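Local coordinates for rieske iron-sulfur protein soxF (Sulfolobus acidocaldarius, PDB 1JM1) that probably transfers electrons in the archaeal respiratory chain as a membrane quinol oxidase subunit, using a Rieske-type [2Fe-2S] cluster, at residues A[8-13]-A[165-170]; A[41-46]-A[191-196]; A[57-62]-A[75-80]; A[88-93]-A[146-151]. One frame throughout, in Å; residues are numbered along the deposited sequence. Where two conformers were deposited one is given.

Interaction 1. Residues A[8-13]-A[165-170]; sequences AGFPRY and VGTNAP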
# COMPACT_ATOMS: atom_id res chain seq x y z
N ALA A 8 -7.52 -4.50 -15.66
CA ALA A 8 -6.52 -5.22 -16.44
C ALA A 8 -6.34 -6.65 -15.91
O ALA A 8 -5.23 -7.16 -15.85
CB ALA A 8 -5.24 -4.50 -16.55
N GLY A 9 -7.43 -7.34 -15.60
CA GLY A 9 -7.41 -8.74 -15.24
C GLY A 9 -7.37 -9.03 -13.72
O GLY A 9 -7.48 -10.19 -13.34
N PHE A 10 -7.18 -8.02 -12.90
CA PHE A 10 -7.21 -8.15 -11.47
C PHE A 10 -8.62 -8.33 -10.97
O PHE A 10 -9.57 -7.88 -11.63
CB PHE A 10 -6.63 -6.95 -10.79
CG PHE A 10 -5.12 -6.92 -10.65
CD1 PHE A 10 -4.28 -6.58 -11.68
CD2 PHE A 10 -4.54 -7.23 -9.42
CE1 PHE A 10 -2.94 -6.51 -11.52
CE2 PHE A 10 -3.15 -7.13 -9.27
CZ PHE A 10 -2.36 -6.78 -10.32
N PRO A 11 -8.80 -8.91 -9.79
CA PRO A 11 -10.12 -8.94 -9.13
C PRO A 11 -10.46 -7.60 -8.54
O PRO A 11 -9.59 -6.76 -8.25
CB PRO A 11 -9.92 -9.98 -8.04
CG PRO A 11 -8.46 -9.96 -7.72
CD PRO A 11 -7.76 -9.55 -8.96
N ARG A 12 -11.74 -7.37 -8.36
CA ARG A 12 -12.28 -6.26 -7.59
C ARG A 12 -12.63 -6.82 -6.22
O ARG A 12 -13.52 -7.63 -6.08
CB ARG A 12 -13.49 -5.70 -8.33
CG ARG A 12 -14.23 -4.56 -7.62
CD ARG A 12 -15.34 -4.04 -8.53
NE ARG A 12 -16.11 -2.97 -7.90
CZ ARG A 12 -15.77 -1.71 -7.97
NH1 ARG A 12 -14.69 -1.25 -8.61
NH2 ARG A 12 -16.56 -0.82 -7.34
N TYR A 13 -11.90 -6.40 -5.18
CA TYR A 13 -11.99 -6.91 -3.83
C TYR A 13 -12.38 -5.82 -2.87
O TYR A 13 -11.72 -4.79 -2.81
CB TYR A 13 -10.61 -7.50 -3.39
CG TYR A 13 -10.47 -7.78 -1.92
CD1 TYR A 13 -11.24 -8.85 -1.42
CD2 TYR A 13 -9.68 -7.05 -1.02
CE1 TYR A 13 -11.16 -9.15 -0.07
CE2 TYR A 13 -9.63 -7.34 0.33
CZ TYR A 13 -10.36 -8.39 0.79
OH TYR A 13 -10.33 -8.65 2.18
N VAL A 165 -8.41 -2.82 -6.78
CA VAL A 165 -8.69 -3.16 -8.20
C VAL A 165 -7.46 -3.41 -9.04
O VAL A 165 -7.60 -3.81 -10.20
CB VAL A 165 -9.61 -2.11 -8.85
CG1 VAL A 165 -10.94 -2.07 -8.11
CG2 VAL A 165 -8.95 -0.74 -8.92
N GLY A 166 -6.25 -3.16 -8.53
CA GLY A 166 -5.06 -3.49 -9.28
C GLY A 166 -3.83 -3.09 -8.49
O GLY A 166 -3.92 -2.68 -7.36
N THR A 167 -2.66 -3.22 -9.14
CA THR A 167 -1.42 -2.68 -8.60
C THR A 167 -0.68 -2.00 -9.71
O THR A 167 -0.90 -2.29 -10.89
CB THR A 167 -0.52 -3.74 -7.91
OG1 THR A 167 0.02 -4.63 -8.89
CG2 THR A 167 -1.30 -4.54 -6.88
N ASN A 168 0.24 -1.10 -9.36
CA ASN A 168 1.04 -0.42 -10.37
C ASN A 168 2.30 -1.19 -10.75
O ASN A 168 2.99 -0.80 -11.70
CB ASN A 168 1.42 1.00 -9.98
CG ASN A 168 2.35 1.08 -8.78
OD1 ASN A 168 2.54 0.07 -8.06
ND2 ASN A 168 2.90 2.25 -8.53
N ALA A 169 2.61 -2.29 -10.05
CA ALA A 169 3.87 -3.01 -10.20
C ALA A 169 3.73 -4.35 -9.60
O ALA A 169 2.89 -4.58 -8.68
CB ALA A 169 4.97 -2.23 -9.50
N PRO A 170 4.59 -5.30 -9.97
CA PRO A 170 4.67 -6.59 -9.26
C PRO A 170 5.21 -6.39 -7.86
O PRO A 170 6.08 -5.55 -7.59
CB PRO A 170 5.71 -7.37 -10.10
CG PRO A 170 6.56 -6.29 -10.74
CD PRO A 170 5.59 -5.20 -11.06
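Phe10 lays the face of its ring over the backbone of Gly166, and this is the tight half of the contact. Gly166 CA stands 3.8 Å from the ring centroid and 16° off the ring normal, a CH-pi contact. Thr167 N lies over the same face, nearer the rim; it is buried and finds no hydrogen-bond partner. At the two ends of the side chain the fit is also close, with Phe10 CB 3.3 Å from Val165 O and Phe10 CZ 3.5 Å from Thr167 OG1. That hydroxyl donates to Ala169 O at 2.9 Å from above the carbonyl plane. Chi1 of -83° puts Phe10 CG beside the backbone N, 3.7 Å from Gly166 CA.

The packing is looser at Arg12. Its extended chain runs beside Val165, whose CG1 is 3.9 Å from Arg12 NH1. Arg12 is partly exposed, and its guanidinium makes a salt bridge with Asp154 and a cation-pi contact with Tyr163. The loop leads into strand 13-17, which pairs with the central strand 161-167; on that strand's other flank, strand 151-155 meets a classic beta bulge, with Val165 and Gly166 both facing Ile152.

Interaction 2. Residues A[41-46]-A[191-196]; sequences DEPCFL and YSYSVP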
# COMPACT_ATOMS: atom_id res chain seq x y z
N ASP A 41 -2.37 -14.45 0.72
CA ASP A 41 -1.03 -14.37 1.37
C ASP A 41 -0.15 -13.17 1.00
O ASP A 41 1.08 -13.16 1.24
CB ASP A 41 -0.29 -15.70 0.82
CG ASP A 41 0.01 -15.84 -0.70
OD1 ASP A 41 -0.09 -15.15 -1.77
OD2 ASP A 41 0.50 -16.93 -1.34
N GLU A 42 -0.74 -12.16 0.42
CA GLU A 42 -0.05 -10.95 -0.08
C GLU A 42 -0.51 -9.76 0.74
O GLU A 42 -1.53 -9.13 0.45
CB GLU A 42 -0.35 -10.74 -1.55
CG GLU A 42 0.26 -11.81 -2.46
CD GLU A 42 -0.26 -11.75 -3.86
OE1 GLU A 42 -1.40 -11.36 -4.12
OE2 GLU A 42 0.56 -12.12 -4.80
N PRO A 43 0.21 -9.42 1.81
CA PRO A 43 -0.26 -8.37 2.69
C PRO A 43 -0.10 -6.99 2.09
O PRO A 43 0.90 -6.72 1.42
CB PRO A 43 0.62 -8.57 3.96
CG PRO A 43 1.90 -9.05 3.38
CD PRO A 43 1.50 -10.00 2.24
N CYS A 44 -1.07 -6.13 2.38
CA CYS A 44 -1.16 -4.76 1.94
C CYS A 44 -1.66 -3.90 3.06
O CYS A 44 -2.20 -4.41 4.05
CB CYS A 44 -2.15 -4.66 0.75
SG CYS A 44 -1.70 -5.62 -0.71
N PHE A 45 -1.61 -2.58 2.91
CA PHE A 45 -2.29 -1.70 3.86
C PHE A 45 -2.89 -0.52 3.14
O PHE A 45 -2.28 0.05 2.23
CB PHE A 45 -1.36 -1.26 5.00
CG PHE A 45 -0.17 -0.44 4.59
CD1 PHE A 45 -0.20 0.93 4.62
CD2 PHE A 45 0.99 -1.04 4.13
CE1 PHE A 45 0.86 1.68 4.19
CE2 PHE A 45 2.06 -0.29 3.67
CZ PHE A 45 2.01 1.07 3.72
N LEU A 46 -4.05 -0.11 3.62
CA LEU A 46 -4.61 1.21 3.37
C LEU A 46 -4.00 2.18 4.32
O LEU A 46 -3.72 1.84 5.47
CB LEU A 46 -6.17 1.29 3.62
CG LEU A 46 -7.13 0.41 3.00
CD1 LEU A 46 -8.58 0.75 3.43
CD2 LEU A 46 -7.11 0.54 1.48
N TYR A 191 5.32 -16.87 -0.07
CA TYR A 191 4.55 -15.79 0.53
C TYR A 191 3.77 -16.37 1.70
O TYR A 191 2.61 -16.79 1.58
CB TYR A 191 3.62 -15.14 -0.49
CG TYR A 191 4.25 -13.92 -1.16
CD1 TYR A 191 5.44 -13.96 -1.87
CD2 TYR A 191 3.62 -12.67 -1.05
CE1 TYR A 191 5.97 -12.81 -2.46
CE2 TYR A 191 4.15 -11.53 -1.61
CZ TYR A 191 5.33 -11.60 -2.31
OH TYR A 191 5.80 -10.44 -2.86
N SER A 192 4.30 -16.39 2.89
CA SER A 192 3.56 -16.99 4.01
C SER A 192 3.17 -15.93 4.98
O SER A 192 2.74 -16.21 6.09
CB SER A 192 4.44 -18.23 4.60
OG SER A 192 5.50 -17.55 5.14
N TYR A 193 3.26 -14.61 4.79
CA TYR A 193 3.04 -13.42 5.59
C TYR A 193 1.60 -13.42 6.14
O TYR A 193 0.63 -13.75 5.36
CB TYR A 193 3.18 -12.15 4.76
CG TYR A 193 4.48 -12.05 3.99
CD1 TYR A 193 4.52 -12.39 2.65
CD2 TYR A 193 5.63 -11.62 4.59
CE1 TYR A 193 5.69 -12.28 1.94
CE2 TYR A 193 6.85 -11.50 3.88
CZ TYR A 193 6.87 -11.84 2.57
OH TYR A 193 8.00 -11.80 1.78
N SER A 194 1.55 -13.09 7.34
CA SER A 194 0.21 -12.77 7.97
C SER A 194 -0.20 -11.27 7.83
O SER A 194 0.51 -10.39 7.58
CB SER A 194 0.13 -13.20 9.40
OG SER A 194 1.35 -12.86 10.02
N VAL A 195 -1.43 -11.04 8.07
CA VAL A 195 -2.16 -9.81 7.94
C VAL A 195 -2.47 -9.40 9.38
O VAL A 195 -3.18 -10.11 10.11
CB VAL A 195 -3.48 -9.93 7.15
CG1 VAL A 195 -4.23 -8.61 7.10
CG2 VAL A 195 -3.16 -10.39 5.68
N PRO A 196 -1.90 -8.29 9.84
CA PRO A 196 -2.22 -7.80 11.22
C PRO A 196 -3.69 -7.53 11.45
O PRO A 196 -4.39 -7.15 10.47
CB PRO A 196 -1.45 -6.46 11.29
CG PRO A 196 -0.31 -6.76 10.32
CD PRO A 196 -0.89 -7.51 9.13
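Asp41 and Tyr191 meet through side chains that cross at about a right angle, the carboxylate and ring planes 49° apart. Chi1 of 64° sets Asp41 CG between the backbone N and the carbonyl carbon, which brings it 3.7 Å from Tyr191 CB. An alanine here would keep CB but lose the carboxylate, and would probably open a gap beside Tyr191 CB.

The next group involves carbonyl oxygens. Asp41 O meets the edge of the Tyr191 ring in plane, 3.5 Å from Tyr191 CD2, and it is buried without a hydrogen-bond partner. In return, Tyr191 O approaches Asp41 CB to 3.2 Å.

Apolar touches come from Glu42, whose CG lies 3.7 Å from Tyr191 CD2, and from Pro43, whose CG is 3.6 Å from Tyr193 CB. Tyr193 has two conformers, and its contacts hold for one of them.

The polar ends turn to other partners: Glu42 OE1 accepts from Leu39 N, and Tyr191 OH bonds to Phe172 O. With no hydrogen bond or salt bridge between them, the two segments probably depend on van der Waals fit, while in this conformer the Tyr193 hydroxyl probably links the loop to Gly98 O of the [2Fe-2S] cluster pocket.

Interaction 3. Residues A[57-62]-A[75-80]; sequences ITEIPN and IQTIKG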
# COMPACT_ATOMS: atom_id res chain seq x y z
N ILE A 57 -3.23 15.38 1.33
CA ILE A 57 -2.61 14.66 0.21
C ILE A 57 -3.69 13.90 -0.52
O ILE A 57 -4.26 12.93 0.04
CB ILE A 57 -1.46 13.76 0.71
CG1 ILE A 57 -0.34 14.59 1.41
CG2 ILE A 57 -0.89 12.96 -0.44
CD1 ILE A 57 0.42 13.69 2.37
N THR A 58 -3.97 14.29 -1.75
CA THR A 58 -5.07 13.73 -2.52
C THR A 58 -4.61 13.07 -3.81
O THR A 58 -5.44 12.46 -4.48
CB THR A 58 -6.16 14.75 -2.83
OG1 THR A 58 -5.62 15.79 -3.61
CG2 THR A 58 -6.76 15.36 -1.55
N GLU A 59 -3.35 13.16 -4.18
CA GLU A 59 -2.86 12.56 -5.43
C GLU A 59 -1.34 12.39 -5.27
O GLU A 59 -0.68 13.31 -4.78
CB GLU A 59 -3.22 13.48 -6.58
CG GLU A 59 -2.86 12.93 -7.95
CD GLU A 59 -3.37 13.84 -9.07
OE1 GLU A 59 -3.71 15.02 -8.86
OE2 GLU A 59 -3.48 13.35 -10.21
N ILE A 60 -0.86 11.24 -5.69
CA ILE A 60 0.58 10.93 -5.62
C ILE A 60 0.97 10.40 -7.01
O ILE A 60 0.14 9.88 -7.77
CB ILE A 60 0.92 9.98 -4.51
CG1 ILE A 60 0.37 8.58 -4.73
CG2 ILE A 60 0.48 10.51 -3.16
CD1 ILE A 60 0.58 7.59 -3.62
N PRO A 61 2.27 10.45 -7.36
CA PRO A 61 2.66 9.98 -8.69
C PRO A 61 2.67 8.48 -8.76
O PRO A 61 2.88 7.79 -7.76
CB PRO A 61 4.09 10.55 -8.86
CG PRO A 61 4.31 11.54 -7.75
CD PRO A 61 3.37 11.08 -6.64
N ASN A 62 2.53 7.95 -10.00
CA ASN A 62 2.83 6.57 -10.26
C ASN A 62 4.25 6.48 -10.78
O ASN A 62 4.48 6.73 -11.98
CB ASN A 62 1.89 5.92 -11.28
CG ASN A 62 2.33 4.53 -11.60
OD1 ASN A 62 3.11 3.92 -10.83
ND2 ASN A 62 1.89 3.97 -12.70
N ILE A 75 -1.08 4.46 -16.07
CA ILE A 75 -1.57 5.31 -14.98
C ILE A 75 -0.43 6.29 -14.64
O ILE A 75 0.69 5.90 -14.34
CB ILE A 75 -1.95 4.45 -13.77
CG1 ILE A 75 -3.16 3.58 -14.11
CG2 ILE A 75 -2.22 5.32 -12.56
CD1 ILE A 75 -3.46 2.53 -13.04
N GLN A 76 -0.75 7.61 -14.71
CA GLN A 76 0.26 8.61 -14.40
C GLN A 76 0.31 8.98 -12.94
O GLN A 76 1.41 9.29 -12.42
CB GLN A 76 0.02 9.91 -15.23
CG GLN A 76 0.26 9.66 -16.69
CD GLN A 76 -0.08 10.92 -17.48
OE1 GLN A 76 0.71 11.87 -17.45
NE2 GLN A 76 -1.20 10.87 -18.12
N THR A 77 -0.83 9.01 -12.28
CA THR A 77 -0.96 9.40 -10.90
C THR A 77 -2.01 8.53 -10.26
O THR A 77 -2.86 7.94 -10.92
CB THR A 77 -1.34 10.85 -10.70
OG1 THR A 77 -2.72 10.99 -11.09
CG2 THR A 77 -0.44 11.83 -11.50
N ILE A 78 -1.90 8.41 -8.95
CA ILE A 78 -2.84 7.67 -8.11
C ILE A 78 -3.63 8.68 -7.30
O ILE A 78 -3.04 9.44 -6.52
CB ILE A 78 -2.11 6.68 -7.20
CG1 ILE A 78 -1.24 5.71 -7.97
CG2 ILE A 78 -3.14 5.94 -6.30
CD1 ILE A 78 -1.86 4.93 -8.90
N LYS A 79 -4.93 8.69 -7.50
CA LYS A 79 -5.78 9.59 -6.72
C LYS A 79 -6.18 8.92 -5.43
O LYS A 79 -6.55 7.74 -5.39
CB LYS A 79 -7.05 9.97 -7.53
CG LYS A 79 -6.66 10.93 -8.75
CD LYS A 79 -7.78 11.61 -9.39
CE LYS A 79 -7.33 12.62 -10.45
NZ LYS A 79 -6.24 12.02 -11.25
N GLY A 80 -6.15 9.67 -4.34
CA GLY A 80 -6.67 9.20 -3.09
C GLY A 80 -8.18 9.03 -3.19
O GLY A 80 -8.85 9.78 -3.92
O HOH W 1 -8.25 12.35 -4.83
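Glu59 reaches across to both Thr77 and Lys79, and its side chain can be followed outward from the strand. CB passes 4.0 Å from Ile78 O. CG, anti to the backbone N (chi1 -176°), comes 3.7 Å from Thr77 OG1. CD continues past the same hydroxyl. At the tip, OE2 is gripped twice: Thr77 OG1 donates to its anti lone pair at 2.6 Å, and Lys79, whose side chain lies beside that of Glu59 and points the same way, closes a salt bridge through NZ at 3.2 Å, coming from 58° above the carboxylate plane. The two donors probably hold the carboxylate against rotation, although this face of the ribbon is largely exposed.

Beneath these charged side chains the backbones pair antiparallel. Ile60 and Ile78 form the hydrogen-bonded pair, with Ile60 N to Ile78 O at 2.9 Å and Ile78 N to Ile60 O at 2.8 Å. Their side chains share the inner face, where both pack on Ile150 and Phe88.

At the far end Asn62 adds two bonds, its N to Gln76 O at 3.0 Å and its ND2 to Ile75 O at 2.8 Å, the acceptor lying close to its amide plane. OD1 accepts from Tyr64 N and Asn168 ND2. An alanine here would remove the amide, and would probably leave Ile75 O, Tyr64 N and Asn168 ND2 without their mates.

The antiparallel pairing of strands 59-61 and 77-79 makes a two-stranded ribbon, whose isoleucine face lies against Phe88 of strand 87-91.

Interaction 4. Residues A[88-93]-A[146-151]; sequences FAFSDV and RPLPIV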
# COMPACT_ATOMS: atom_id res chain seq x y z
N PHE A 88 -5.06 5.87 0.35
CA PHE A 88 -4.15 5.21 -0.56
C PHE A 88 -3.87 3.81 -0.02
O PHE A 88 -4.23 3.48 1.12
CB PHE A 88 -2.83 6.01 -0.69
CG PHE A 88 -3.06 7.39 -1.23
CD1 PHE A 88 -3.39 8.44 -0.39
CD2 PHE A 88 -2.95 7.63 -2.58
CE1 PHE A 88 -3.60 9.71 -0.89
CE2 PHE A 88 -3.15 8.89 -3.11
CZ PHE A 88 -3.45 9.92 -2.24
N ALA A 89 -3.17 3.00 -0.80
CA ALA A 89 -2.80 1.67 -0.35
C ALA A 89 -1.51 1.22 -1.02
O ALA A 89 -1.21 1.58 -2.15
CB ALA A 89 -3.91 0.67 -0.66
N PHE A 90 -0.77 0.38 -0.29
CA PHE A 90 0.54 -0.11 -0.72
C PHE A 90 0.65 -1.58 -0.38
O PHE A 90 0.07 -2.10 0.58
CB PHE A 90 1.66 0.66 -0.02
CG PHE A 90 1.70 2.14 -0.34
CD1 PHE A 90 0.93 3.04 0.36
CD2 PHE A 90 2.51 2.59 -1.39
CE1 PHE A 90 0.93 4.37 0.02
CE2 PHE A 90 2.54 3.94 -1.70
CZ PHE A 90 1.76 4.81 -1.01
N SER A 91 1.58 -2.26 -1.12
CA SER A 91 2.08 -3.55 -0.66
C SER A 91 2.78 -3.38 0.70
O SER A 91 3.45 -2.39 0.96
CB SER A 91 3.08 -4.08 -1.67
OG SER A 91 3.65 -5.31 -1.25
N ASP A 92 2.63 -4.43 1.54
CA ASP A 92 3.33 -4.50 2.81
C ASP A 92 4.59 -5.36 2.75
O ASP A 92 5.11 -5.70 3.82
CB ASP A 92 2.40 -4.98 3.91
CG ASP A 92 2.92 -4.80 5.29
OD1 ASP A 92 3.55 -3.69 5.52
OD2 ASP A 92 2.71 -5.64 6.18
N VAL A 93 5.08 -5.68 1.57
CA VAL A 93 6.29 -6.50 1.39
C VAL A 93 7.38 -5.64 0.77
O VAL A 93 7.23 -5.11 -0.35
CB VAL A 93 6.00 -7.77 0.59
CG1 VAL A 93 7.31 -8.59 0.45
CG2 VAL A 93 4.89 -8.61 1.18
N ARG A 146 13.65 -0.29 -6.29
CA ARG A 146 12.50 0.22 -7.00
C ARG A 146 11.45 0.63 -5.98
O ARG A 146 11.53 0.22 -4.81
CB ARG A 146 11.94 -0.81 -7.97
CG ARG A 146 11.44 -2.09 -7.30
CD ARG A 146 11.12 -3.13 -8.33
NE ARG A 146 10.59 -4.40 -7.78
CZ ARG A 146 9.34 -4.72 -7.67
NH1 ARG A 146 8.37 -3.87 -7.94
NH2 ARG A 146 9.02 -5.95 -7.23
N PRO A 147 10.46 1.42 -6.39
CA PRO A 147 9.45 1.93 -5.44
C PRO A 147 8.57 0.82 -4.88
O PRO A 147 8.30 -0.22 -5.49
CB PRO A 147 8.64 2.91 -6.28
CG PRO A 147 9.59 3.35 -7.36
CD PRO A 147 10.33 2.08 -7.71
N LEU A 148 8.01 1.10 -3.70
CA LEU A 148 7.04 0.21 -3.09
C LEU A 148 5.77 0.15 -3.94
O LEU A 148 5.20 1.21 -4.22
CB LEU A 148 6.71 0.69 -1.68
CG LEU A 148 5.83 -0.25 -0.86
CD1 LEU A 148 6.57 -1.56 -0.57
CD2 LEU A 148 5.46 0.43 0.46
N PRO A 149 5.30 -1.04 -4.34
CA PRO A 149 4.09 -1.07 -5.16
C PRO A 149 2.88 -0.47 -4.47
O PRO A 149 2.66 -0.65 -3.26
CB PRO A 149 3.92 -2.56 -5.46
CG PRO A 149 5.34 -3.07 -5.45
CD PRO A 149 5.98 -2.32 -4.28
N ILE A 150 2.09 0.22 -5.27
CA ILE A 150 0.81 0.81 -4.90
C ILE A 150 -0.32 -0.13 -5.30
O ILE A 150 -0.32 -0.68 -6.40
CB ILE A 150 0.62 2.20 -5.57
CG1 ILE A 150 1.68 3.16 -5.04
CG2 ILE A 150 -0.78 2.73 -5.38
CD1 ILE A 150 1.79 4.46 -5.84
N VAL A 151 -1.29 -0.28 -4.40
CA VAL A 151 -2.53 -0.97 -4.67
C VAL A 151 -3.54 0.10 -5.10
O VAL A 151 -3.84 1.04 -4.35
CB VAL A 151 -3.02 -1.74 -3.44
CG1 VAL A 151 -4.38 -2.41 -3.76
CG2 VAL A 151 -1.99 -2.77 -3.01
O HOH W 2 -3.57 3.78 -3.58
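Leu148 pushes its forked end into a hollow lined by the backbone of Ser91 and Val93 and the CB of Phe90. CD2 sits 3.5 Å from Ser91 O and 3.8 Å from Phe90 CB, while CD1 reaches to 3.6 Å from Val93 O. Chi1 of -173° sets CG close to Ser91 O, and chi2 of 66° places the methyls against residues 88-93. Ser91 O is thereby buried among methyl groups, with no hydrogen-bond partner.

Farther along, bumps lie side by side. Phe90 and Ile150 point the same way, and the closest touch is Phe90 CE2 to Ile150 CG1 at 3.5 Å. Val151 sends CG2 over the backbone between Phe90 and Ser91, and its CB rests 3.8 Å from Ala89 CB.

Two backbone bonds clamp these shapes together, Ser91 N to Pro149 O and Val151 N to Ala89 O, each at 2.9 Å. A water spans Ala89 N and Val151 O just beyond.

Phe90 and Ile150 thus form a single bridge joining the edge of the sheet 32-36, 43-48, 87-91 to the start of strand 151-155 in another sheet. Past it, Ser91 OG accepts from Val93 N at 3.2 Å in an ST turn, and the chain runs directly into the cluster-binding loop characteristic of Rieske domains, which begins with the ligand Cys94 and also contributes His96.

Interaction 4 lies near the centre of the chain and, like interaction 1, is buried; interactions 2 and 3 are only partly so. Interaction 4 shares the sheet of strands 43-48 and 87-91 with interaction 2, through backbone bonds such as Phe45 N to Phe90 O. Asn168, in segment 165-170 of interaction 1, links that segment to the other two, its OD1 accepting from Ile150 N in interaction 4 and its ND2 donating to Asn62 OD1 in interaction 3. Chemistry follows place: interactions 1 and 2, where loops cover strand ends, have no hydrogen bonds between their segments; interaction 4 combines two backbone bonds with apolar packing; interaction 3 adds a salt bridge to strand pairing.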